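Local coordinates for protein ectoine dioxygenase (PDB 4Q5O) that catalyses the iron- and 2-oxoglutarate-dependent hydroxylation of L-ectoine to 5-hydroxyectoine, a compatible solute that helps organisms survive osmotic stress, at residues V131-S136 against L269-V274; D154-H159 against R194-C199; N276-P281 against A293-P298. All coordinates share one frame; numbering follows the deposited sequence.

Interaction 1 of 3, residues V131-S136 against L269-V274. With 6CS ((4S,5S)-5-hydroxy-2-methyl-1,4,5,6-tetrahydropyrimidine-4-carboxylic acid), chain E.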
loop_
_atom_site.group_PDB
_atom_site.type_symbol
_atom_site.label_atom_id
_atom_site.label_comp_id
_atom_site.label_asym_id
_atom_site.label_seq_id
_atom_site.Cartn_x
_atom_site.Cartn_y
_atom_site.Cartn_z
ATOM N N VAL A 131 -23.123 24.629 8.379
ATOM C CA VAL A 131 -22.087 24.219 7.436
ATOM C C VAL A 131 -22.585 24.319 6.006
ATOM O O VAL A 131 -23.740 24.660 5.764
ATOM C CB VAL A 131 -21.640 22.754 7.676
ATOM C CG1 VAL A 131 -21.162 22.563 9.100
ATOM C CG2 VAL A 131 -22.785 21.789 7.358
ATOM N N TYR A 132 -21.698 23.991 5.069
ATOM C CA TYR A 132 -22.017 23.905 3.652
ATOM C C TYR A 132 -20.878 23.168 2.954
ATOM O O TYR A 132 -19.800 23.000 3.511
ATOM C CB TYR A 132 -22.196 25.306 3.045
ATOM C CG TYR A 132 -20.905 26.072 2.883
ATOM C CD1 TYR A 132 -20.277 26.666 3.979
ATOM C CD2 TYR A 132 -20.304 26.200 1.635
ATOM C CE1 TYR A 132 -19.077 27.371 3.832
ATOM C CE2 TYR A 132 -19.121 26.898 1.483
ATOM C CZ TYR A 132 -18.509 27.479 2.580
ATOM O OH TYR A 132 -17.324 28.158 2.414
ATOM N N ILE A 133 -21.108 22.734 1.727
ATOM C CA ILE A 133 -20.072 22.033 1.001
ATOM C C ILE A 133 -19.080 23.001 0.360
ATOM O O ILE A 133 -19.443 23.804 -0.504
ATOM C CB ILE A 133 -20.663 21.111 -0.078
ATOM C CG1 ILE A 133 -21.833 20.281 0.485
ATOM C CG2 ILE A 133 -19.569 20.251 -0.711
ATOM C CD1 ILE A 133 -21.541 19.540 1.788
ATOM N N HIS A 134 -17.829 22.913 0.803
ATOM C CA HIS A 134 -16.710 23.667 0.245
ATOM C C HIS A 134 -16.256 23.025 -1.061
ATOM O O HIS A 134 -15.807 23.708 -1.987
ATOM C CB HIS A 134 -15.547 23.689 1.251
ATOM C CG HIS A 134 -14.210 23.941 0.635
ATOM N ND1 HIS A 134 -13.648 25.197 0.567
ATOM C CD2 HIS A 134 -13.309 23.098 0.073
ATOM C CE1 HIS A 134 -12.462 25.119 -0.014
ATOM N NE2 HIS A 134 -12.233 23.856 -0.325
ATOM N N GLN A 135 -16.377 21.699 -1.110
ATOM C CA GLN A 135 -15.909 20.858 -2.221
ATOM C C GLN A 135 -16.502 19.483 -2.006
ATOM O O GLN A 135 -16.548 18.993 -0.883
ATOM C CB GLN A 135 -14.382 20.746 -2.265
ATOM C CG GLN A 135 -13.864 19.552 -3.095
ATOM C CD GLN A 135 -12.334 19.432 -3.153
ATOM O OE1 GLN A 135 -11.610 20.430 -3.124
ATOM N NE2 GLN A 135 -11.841 18.199 -3.244
ATOM N N SER A 136 -16.983 18.862 -3.070
ATOM C CA SER A 136 -17.348 17.472 -2.989
ATOM C C SER A 136 -16.683 16.769 -4.162
ATOM O O SER A 136 -16.221 17.416 -5.088
ATOM C CB SER A 136 -18.859 17.315 -3.009
ATOM O OG SER A 136 -19.369 17.733 -4.251
ATOM N N LEU A 269 -16.630 14.516 0.836
ATOM C CA LEU A 269 -17.472 15.680 1.174
ATOM C C LEU A 269 -16.830 16.621 2.188
ATOM O O LEU A 269 -16.695 16.273 3.359
ATOM C CB LEU A 269 -18.786 15.218 1.796
ATOM C CG LEU A 269 -19.752 14.463 0.910
ATOM C CD1 LEU A 269 -20.967 13.990 1.727
ATOM C CD2 LEU A 269 -20.152 15.404 -0.215
ATOM N N VAL A 270 -16.485 17.827 1.762
ATOM C CA VAL A 270 -15.858 18.786 2.649
ATOM C C VAL A 270 -16.868 19.768 3.249
ATOM O O VAL A 270 -17.433 20.603 2.549
ATOM C CB VAL A 270 -14.786 19.572 1.897
ATOM C CG1 VAL A 270 -13.962 20.381 2.878
ATOM C CG2 VAL A 270 -13.917 18.630 1.084
ATOM N N TYR A 271 -17.084 19.681 4.554
ATOM C CA TYR A 271 -17.955 20.626 5.243
ATOM C C TYR A 271 -17.146 21.780 5.842
ATOM O O TYR A 271 -16.212 21.568 6.611
ATOM C CB TYR A 271 -18.724 19.922 6.355
ATOM C CG TYR A 271 -19.717 18.886 5.887
ATOM C CD1 TYR A 271 -21.072 19.207 5.735
ATOM C CD2 TYR A 271 -19.317 17.580 5.620
ATOM C CE1 TYR A 271 -21.993 18.260 5.318
ATOM C CE2 TYR A 271 -20.235 16.624 5.197
ATOM C CZ TYR A 271 -21.572 16.974 5.051
ATOM O OH TYR A 271 -22.486 16.040 4.644
ATOM N N ASN A 272 -17.516 23.004 5.483
ATOM C CA ASN A 272 -16.921 24.203 6.055
ATOM C C ASN A 272 -18.009 24.920 6.838
ATOM O O ASN A 272 -19.155 24.940 6.413
ATOM C CB ASN A 272 -16.401 25.096 4.931
ATOM C CG ASN A 272 -15.530 26.215 5.429
ATOM O OD1 ASN A 272 -14.749 26.039 6.357
ATOM N ND2 ASN A 272 -15.661 27.384 4.814
ATOM N N ALA A 273 -17.681 25.466 8.002
ATOM C CA ALA A 273 -18.658 26.247 8.751
ATOM C C ALA A 273 -18.893 27.559 8.006
ATOM O O ALA A 273 -17.955 28.117 7.414
ATOM C CB ALA A 273 -18.168 26.514 10.148
ATOM N N VAL A 274 -20.135 28.041 8.008
ATOM C CA VAL A 274 -20.456 29.273 7.280
ATOM C C VAL A 274 -19.650 30.459 7.809
ATOM O O VAL A 274 -19.250 31.324 7.028
ATOM C CB VAL A 274 -21.972 29.586 7.254
ATOM C CG1 VAL A 274 -22.676 28.694 6.247
ATOM C CG2 VAL A 274 -22.580 29.400 8.625
HETATM O O 6CS E . -4.742 17.761 -3.749
HETATM C C 6CS E . -4.644 18.083 -2.521
HETATM O OXT 6CS E . -3.483 18.141 -2.021
HETATM C CA 6CS E . -5.870 18.456 -1.720
HETATM N N 6CS E . -6.656 19.095 -2.722
HETATM C CAI 6CS E . -7.967 19.075 -2.835
HETATM C CAA 6CS E . -8.531 19.804 -4.024
HETATM N NAG 6CS E . -8.812 18.399 -1.902
HETATM C CG2 6CS E . -8.140 17.757 -0.842
HETATM C CB 6CS E . -6.664 17.372 -0.954
HETATM O OG1 6CS E . -6.185 17.372 0.418
#

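Interaction 2 of 3, residues D154-H159 against R194-C199. With FE (Fe (III) ion), chain C; 6CS ((4S,5S)-5-hydroxy-2-methyl-1,4,5,6-tetrahydropyrimidine-4-carboxylic acid), chain E.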
loop_
_atom_site.group_PDB
_atom_site.type_symbol
_atom_site.label_atom_id
_atom_site.label_comp_id
_atom_site.label_asym_id
_atom_site.label_seq_id
_atom_site.Cartn_x
_atom_site.Cartn_y
_atom_site.Cartn_z
ATOM N N ASP A 154 -5.047 19.102 3.660
ATOM C CA ASP A 154 -6.067 19.815 2.878
ATOM C C ASP A 154 -6.075 21.302 3.191
ATOM O O ASP A 154 -5.994 22.128 2.288
ATOM C CB ASP A 154 -7.472 19.280 3.159
ATOM C CG ASP A 154 -7.677 17.859 2.672
ATOM O OD1 ASP A 154 -6.736 17.288 2.076
ATOM O OD2 ASP A 154 -8.776 17.304 2.874
ATOM N N PHE A 155 -6.154 21.632 4.476
ATOM C CA PHE A 155 -6.197 23.031 4.906
ATOM C C PHE A 155 -5.038 23.876 4.410
ATOM O O PHE A 155 -5.143 25.092 4.360
ATOM C CB PHE A 155 -6.260 23.152 6.434
ATOM C CG PHE A 155 -6.217 24.575 6.931
ATOM C CD1 PHE A 155 -7.332 25.382 6.850
ATOM C CD2 PHE A 155 -5.065 25.101 7.473
ATOM C CE1 PHE A 155 -7.302 26.694 7.319
ATOM C CE2 PHE A 155 -5.027 26.390 7.919
ATOM C CZ PHE A 155 -6.154 27.194 7.845
ATOM N N GLU A 156 -3.916 23.261 4.075
ATOM C CA GLU A 156 -2.785 24.090 3.707
ATOM C C GLU A 156 -3.015 24.670 2.312
ATOM O O GLU A 156 -2.716 25.826 2.061
ATOM C CB GLU A 156 -1.464 23.343 3.830
ATOM C CG GLU A 156 -0.242 24.245 3.823
ATOM C CD GLU A 156 0.236 24.555 2.414
ATOM O OE1 GLU A 156 -0.065 23.759 1.487
ATOM O OE2 GLU A 156 0.914 25.593 2.233
ATOM N N THR A 157 -3.595 23.872 1.429
ATOM C CA THR A 157 -3.907 24.312 0.081
ATOM C C THR A 157 -5.169 25.175 0.078
ATOM O O THR A 157 -5.282 26.135 -0.675
ATOM C CB THR A 157 -4.053 23.102 -0.853
ATOM O OG1 THR A 157 -2.922 22.250 -0.662
ATOM C CG2 THR A 157 -4.103 23.528 -2.294
ATOM N N TRP A 158 -6.107 24.843 0.945
ATOM C CA TRP A 158 -7.350 25.596 1.038
ATOM C C TRP A 158 -7.102 26.997 1.611
ATOM O O TRP A 158 -7.810 27.953 1.283
ATOM C CB TRP A 158 -8.356 24.825 1.890
ATOM C CG TRP A 158 -8.826 23.515 1.272
ATOM C CD1 TRP A 158 -8.745 23.140 -0.045
ATOM C CD2 TRP A 158 -9.457 22.423 1.958
ATOM N NE1 TRP A 158 -9.288 21.885 -0.217
ATOM C CE2 TRP A 158 -9.732 21.426 0.997
ATOM C CE3 TRP A 158 -9.826 22.196 3.291
ATOM C CZ2 TRP A 158 -10.361 20.222 1.329
ATOM C CZ3 TRP A 158 -10.448 21.001 3.616
ATOM C CH2 TRP A 158 -10.705 20.028 2.640
ATOM N N HIS A 159 -6.088 27.114 2.464
ATOM C CA HIS A 159 -5.681 28.410 3.016
ATOM C C HIS A 159 -4.925 29.257 1.981
ATOM O O HIS A 159 -5.374 30.335 1.608
ATOM C CB HIS A 159 -4.832 28.218 4.284
ATOM C CG HIS A 159 -4.497 29.495 4.993
ATOM N ND1 HIS A 159 -5.447 30.270 5.627
ATOM C CD2 HIS A 159 -3.317 30.140 5.155
ATOM C CE1 HIS A 159 -4.863 31.337 6.148
ATOM N NE2 HIS A 159 -3.572 31.281 5.877
ATOM N N ARG A 194 -2.871 19.079 14.970
ATOM C CA ARG A 194 -2.547 20.143 15.900
ATOM C C ARG A 194 -1.248 20.830 15.564
ATOM O O ARG A 194 -0.835 21.745 16.248
ATOM C CB ARG A 194 -2.543 19.628 17.329
ATOM C CG ARG A 194 -3.918 19.744 17.952
ATOM C CD ARG A 194 -3.901 19.358 19.403
ATOM N NE ARG A 194 -5.154 18.706 19.760
ATOM C CZ ARG A 194 -6.142 19.288 20.431
ATOM N NH1 ARG A 194 -6.030 20.543 20.853
ATOM N NH2 ARG A 194 -7.247 18.603 20.686
ATOM N N THR A 195 -0.613 20.401 14.483
ATOM C CA THR A 195 0.625 21.009 14.004
ATOM C C THR A 195 0.406 21.525 12.591
ATOM O O THR A 195 -0.071 20.783 11.739
ATOM C CB THR A 195 1.756 19.965 13.968
ATOM O OG1 THR A 195 2.081 19.562 15.303
ATOM C CG2 THR A 195 3.005 20.524 13.292
ATOM N N TYR A 196 0.737 22.792 12.349
ATOM C CA TYR A 196 0.670 23.375 11.005
ATOM C C TYR A 196 2.037 23.335 10.370
ATOM O O TYR A 196 2.910 24.137 10.702
ATOM C CB TYR A 196 0.188 24.828 11.051
ATOM C CG TYR A 196 -0.069 25.485 9.693
ATOM C CD1 TYR A 196 -0.957 24.931 8.771
ATOM C CD2 TYR A 196 0.543 26.688 9.355
ATOM C CE1 TYR A 196 -1.208 25.541 7.543
ATOM C CE2 TYR A 196 0.301 27.307 8.119
ATOM C CZ TYR A 196 -0.574 26.732 7.221
ATOM O OH TYR A 196 -0.810 27.356 6.008
ATOM N N LEU A 197 2.219 22.389 9.462
ATOM C CA LEU A 197 3.463 22.248 8.754
ATOM C C LEU A 197 3.510 23.186 7.545
ATOM O O LEU A 197 2.827 22.951 6.549
ATOM C CB LEU A 197 3.609 20.814 8.295
ATOM C CG LEU A 197 4.914 20.556 7.574
ATOM C CD1 LEU A 197 6.056 21.155 8.374
ATOM C CD2 LEU A 197 5.087 19.069 7.395
ATOM N N THR A 198 4.321 24.236 7.621
ATOM C CA THR A 198 4.448 25.171 6.508
ATOM C C THR A 198 5.236 24.571 5.345
ATOM O O THR A 198 5.894 23.531 5.486
ATOM C CB THR A 198 5.150 26.467 6.936
ATOM O OG1 THR A 198 6.517 26.171 7.246
ATOM C CG2 THR A 198 4.476 27.083 8.149
ATOM N N CYS A 199 5.155 25.242 4.197
ATOM C CA CYS A 199 5.923 24.897 3.009
ATOM C C CYS A 199 6.540 26.161 2.421
ATOM O O CYS A 199 7.377 26.088 1.521
ATOM C CB CYS A 199 5.018 24.254 1.968
ATOM S SG CYS A 199 4.001 22.881 2.563
HETATM FE FE FE C . -6.740 15.455 0.610
HETATM O O 6CS E . -4.742 17.761 -3.749
HETATM C C 6CS E . -4.644 18.083 -2.521
HETATM O OXT 6CS E . -3.483 18.141 -2.021
HETATM C CA 6CS E . -5.870 18.456 -1.720
HETATM N N 6CS E . -6.656 19.095 -2.722
HETATM C CAI 6CS E . -7.967 19.075 -2.835
HETATM C CAA 6CS E . -8.531 19.804 -4.024
HETATM N NAG 6CS E . -8.812 18.399 -1.902
HETATM C CG2 6CS E . -8.140 17.757 -0.842
HETATM C CB 6CS E . -6.664 17.372 -0.954
HETATM O OG1 6CS E . -6.185 17.372 0.418
#

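Interaction 3 of 3, residues N276-P281 against A293-P298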
loop_
_atom_site.group_PDB
_atom_site.type_symbol
_atom_site.label_atom_id
_atom_site.label_comp_id
_atom_site.label_asym_id
_atom_site.label_seq_id
_atom_site.Cartn_x
_atom_site.Cartn_y
_atom_site.Cartn_z
ATOM N N ASN A 276 -16.790 30.590 8.372
ATOM C CA ASN A 276 -15.410 30.448 7.934
ATOM C C ASN A 276 -15.298 30.505 6.412
ATOM O O ASN A 276 -14.349 29.977 5.821
ATOM C CB ASN A 276 -14.849 29.132 8.494
ATOM C CG ASN A 276 -13.349 29.029 8.369
ATOM O OD1 ASN A 276 -12.644 30.034 8.396
ATOM N ND2 ASN A 276 -12.850 27.807 8.221
ATOM N N ARG A 277 -16.270 31.170 5.787
ATOM C CA ARG A 277 -16.334 31.283 4.329
ATOM C C ARG A 277 -15.041 31.843 3.746
ATOM O O ARG A 277 -14.296 32.557 4.431
ATOM C CB ARG A 277 -17.529 32.132 3.882
ATOM C CG ARG A 277 -17.495 33.586 4.359
ATOM C CD ARG A 277 -18.456 34.496 3.569
ATOM N NE ARG A 277 -18.983 35.593 4.388
ATOM C CZ ARG A 277 -18.948 36.878 4.047
ATOM N NH1 ARG A 277 -18.405 37.248 2.897
ATOM N NH2 ARG A 277 -19.457 37.797 4.860
ATOM N N LEU A 278 -14.784 31.504 2.486
ATOM C CA LEU A 278 -13.517 31.823 1.855
ATOM C C LEU A 278 -13.344 33.320 1.660
ATOM O O LEU A 278 -14.187 33.980 1.061
ATOM C CB LEU A 278 -13.380 31.117 0.507
ATOM C CG LEU A 278 -13.169 29.604 0.459
ATOM C CD1 LEU A 278 -14.431 28.836 0.859
ATOM C CD2 LEU A 278 -12.731 29.208 -0.940
ATOM N N GLU A 279 -12.245 33.847 2.185
ATOM C CA GLU A 279 -11.768 35.167 1.826
ATOM C C GLU A 279 -10.881 34.987 0.597
ATOM O O GLU A 279 -10.956 33.953 -0.067
ATOM C CB GLU A 279 -10.968 35.768 2.981
ATOM C CG GLU A 279 -11.740 35.849 4.295
ATOM C CD GLU A 279 -10.975 36.592 5.380
ATOM O OE1 GLU A 279 -10.033 37.351 5.042
ATOM O OE2 GLU A 279 -11.314 36.419 6.573
ATOM N N LYS A 280 -10.046 35.976 0.288
ATOM C CA LYS A 280 -9.110 35.876 -0.836
ATOM C C LYS A 280 -7.914 35.018 -0.433
ATOM O O LYS A 280 -7.595 34.910 0.748
ATOM C CB LYS A 280 -8.632 37.268 -1.272
ATOM C CG LYS A 280 -9.752 38.225 -1.678
ATOM C CD LYS A 280 -10.611 37.672 -2.815
ATOM C CE LYS A 280 -9.949 37.849 -4.175
ATOM N NZ LYS A 280 -10.796 37.286 -5.259
ATOM N N PRO A 281 -7.246 34.397 -1.409
ATOM C CA PRO A 281 -6.132 33.505 -1.070
ATOM C C PRO A 281 -5.009 34.159 -0.247
ATOM O O PRO A 281 -4.697 35.335 -0.420
ATOM C CB PRO A 281 -5.621 33.073 -2.442
ATOM C CG PRO A 281 -6.833 33.121 -3.304
ATOM C CD PRO A 281 -7.610 34.307 -2.831
ATOM N N ALA A 293 -13.489 24.905 -4.975
ATOM C CA ALA A 293 -13.775 25.633 -3.751
ATOM C C ALA A 293 -14.930 26.600 -3.967
ATOM O O ALA A 293 -14.851 27.490 -4.815
ATOM C CB ALA A 293 -12.545 26.378 -3.286
ATOM N N ARG A 294 -16.004 26.402 -3.207
ATOM C CA ARG A 294 -17.188 27.249 -3.259
ATOM C C ARG A 294 -16.942 28.621 -2.617
ATOM O O ARG A 294 -16.850 28.745 -1.398
ATOM C CB ARG A 294 -18.377 26.540 -2.593
ATOM C CG ARG A 294 -19.689 27.356 -2.483
ATOM C CD ARG A 294 -20.457 27.455 -3.823
ATOM N NE ARG A 294 -21.599 26.534 -3.977
ATOM C CZ ARG A 294 -21.614 25.464 -4.780
ATOM N NH1 ARG A 294 -20.537 25.153 -5.494
ATOM N NH2 ARG A 294 -22.700 24.695 -4.867
ATOM N N ARG A 295 -16.796 29.638 -3.463
ATOM C CA ARG A 295 -16.898 31.044 -3.066
ATOM C C ARG A 295 -18.375 31.434 -3.273
ATOM O O ARG A 295 -19.087 30.762 -4.023
ATOM C CB ARG A 295 -15.955 31.898 -3.926
ATOM C CG ARG A 295 -14.851 31.096 -4.631
ATOM C CD ARG A 295 -13.805 32.004 -5.263
ATOM N NE ARG A 295 -13.170 32.837 -4.245
ATOM C CZ ARG A 295 -12.008 32.561 -3.653
ATOM N NH1 ARG A 295 -11.314 31.477 -3.987
ATOM N NH2 ARG A 295 -11.534 33.386 -2.731
ATOM N N GLY A 296 -18.869 32.474 -2.612
ATOM C CA GLY A 296 -18.100 33.299 -1.713
ATOM C C GLY A 296 -18.921 33.552 -0.472
ATOM O O GLY A 296 -18.394 33.499 0.638
ATOM N N GLU A 297 -20.210 33.837 -0.655
ATOM C CA GLU A 297 -21.132 33.970 0.472
ATOM C C GLU A 297 -22.183 32.877 0.414
ATOM O O GLU A 297 -23.314 33.118 0.000
ATOM C CB GLU A 297 -21.788 35.354 0.497
ATOM C CG GLU A 297 -21.019 36.391 1.311
ATOM C CD GLU A 297 -21.099 37.802 0.733
ATOM O OE1 GLU A 297 -21.359 37.943 -0.485
ATOM O OE2 GLU A 297 -20.889 38.772 1.499
ATOM N N PRO A 298 -21.812 31.660 0.844
ATOM C CA PRO A 298 -22.709 30.507 0.716
ATOM C C PRO A 298 -23.808 30.566 1.751
ATOM O O PRO A 298 -23.633 31.182 2.803
ATOM C CB PRO A 298 -21.791 29.325 1.020
ATOM C CG PRO A 298 -20.804 29.890 1.999
ATOM C CD PRO A 298 -20.585 31.325 1.596
#

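Interaction 1 of 3, residues V131-S136 against L269-V274
Asn272 ND2 serves two acceptors, Tyr132 OH across the contact and the backbone oxygen of Asn276. Its bond to Tyr132 OH is 3.0 Å long and lies in the amide plane. The ring and the amide run side by side, with their planes 61° apart. Tyr132 CG sits between its own backbone N and carbonyl carbon (chi1 72°), which sets the ring beside the Asn272 side chain. The backbones pair as antiparallel strands. Asn272 N bonds to Tyr132 O. The return bond from Tyr132 N to Asn272 O is weak. On the other face of the sheet, Ile133 CD1 lies over one face of the Tyr271 ring, 4.1 Å from its centroid, as a CH-pi contact. Val131 CG2 meets the edge of the same ring, 3.5 Å from Tyr271 CD1. Tyr271 OH bonds to Ala114 O. The first strand turns a corner at His134, whose N bonds to Val270 O at 2.9 Å. Val270 N in turn bonds to Gln135 O. Past the corner, Gln135 belongs to the ectoine site, here occupied by 5-hydroxyectoine. The two strands are neighbours in the main antiparallel sheet of this cupin-clan fold. Helix 117-127 packs on Val131 and Tyr271, helix 154-162 touches His134, Gln135 and Val270, and strand 169-175 flanks 269-273.

Interaction 2 of 3, residues D154-H159 against R194-C199
Tyr196 reaches from the 195-197 strand to the helix at 154-159 and crosses the side chains of Phe155, Glu156 and His159 at about a right angle. Its CG stands anti to the backbone N (chi1 -173°), and this carries the ring end toward the helix. Tyr196 CE1 comes to the edge of the Phe155 ring, 3.9 Å from Phe155 CD2. The two ring planes are inclined at 65°, and the meeting is oblique. One face of the Phe155 ring is covered by His159 CB, one helical turn on. Tyr196 OH ends between two neighbours, 3.8 Å from Glu156 CG and equally far from His159 CD2. These are packing contacts, for no hydrogen bond joins the two segments. The polar ends are held by other partners. Glu156 bends at chi2 and gives OE1 to a salt bridge with Arg16 and OE2 to a hydrogen bond with Ser15. Cys199 SG packs beside this carboxylate, 4.1 Å from Glu156 OE2. His159 bonds through ND1 to Met164 O and through NE2 to Asp11. Asp154 and Trp158 do not touch the strand and serve the active site instead. Asp154 OD1 binds iron. The hydroxyl 6CS OG1 is also modelled at the metal, but its position is doubtful because it falls too close to Asp154 OD1. Trp158, important for ectoine stabilization, has Asp154 CB over one ring face, toward its rim. With His152 and His253, Asp154 completes the two-histidine, one-carboxylate facial triad typical of 2-oxoglutarate-dependent dioxygenases.

Interaction 3 of 3, residues N276-P281 against A293-P298
Residues 276-281 and 293-298 run without regular structure and come nearest at Leu278 and Gly296, whose CA atoms are 6.0 Å apart, with a cis peptide modelled before Gly296. This is loop-on-loop packing at the surface, in the chain that follows strand 264-273 of the cupin-clan core. Leu278 fills the middle. Its CD2 meets Ala293 CB at 3.7 Å, and its CD1 packs against the backbone oxygen of Arg294. The same CD2 lies over one face of the Arg295 guanidinium, 4.1 Å from Arg295 NH1. Arg295 bends at chi3 (60°) to bring this flat group across Leu278. Its NH1 also makes a weak hydrogen bond to Asp162 O. Glu279 O lies near the guanidinium edge, but the angle is poor for a bond. An alanine in place of Arg295 would lack the guanidinium, which would probably open a gap on one side of Leu278 CD2 and leave Asp162 O without this weak donor. Nearer the solvent, Arg277 and Glu297 extend alongside each other. Glu297 CG sits over one face of the Arg277 guanidinium. The salt bridge from Arg277 NH1 to Glu297 OE2 spans 3.2 Å; the oxygen stands off the guanidinium plane, so no N-H points at it and the attraction is one of charge alone.

Overall arrangement
Interactions 1 and 2 meet at the substrate pocket. Both touch the bound 5-hydroxyectoine, through Gln135 and through the 154-159 helix. Val270 CG1 packs on Trp158 CH2 at 3.3 Å, tying the sheet to the helix that supplies the iron ligand Asp154. Interaction 3 lies about 10 Å from interaction 1, centre to centre. A probable hydrogen bond joins them, from Arg294 N to His134 O at 3.0 Å, while Leu278 and Pro298 pack on Tyr132. Between nearest atoms, the side chain of Ala293 is about 8 Å from the product and about 13 Å from the iron. Interactions 2 and 3 do not touch. In sequence, interaction 2 falls within the span that interaction 1 closes.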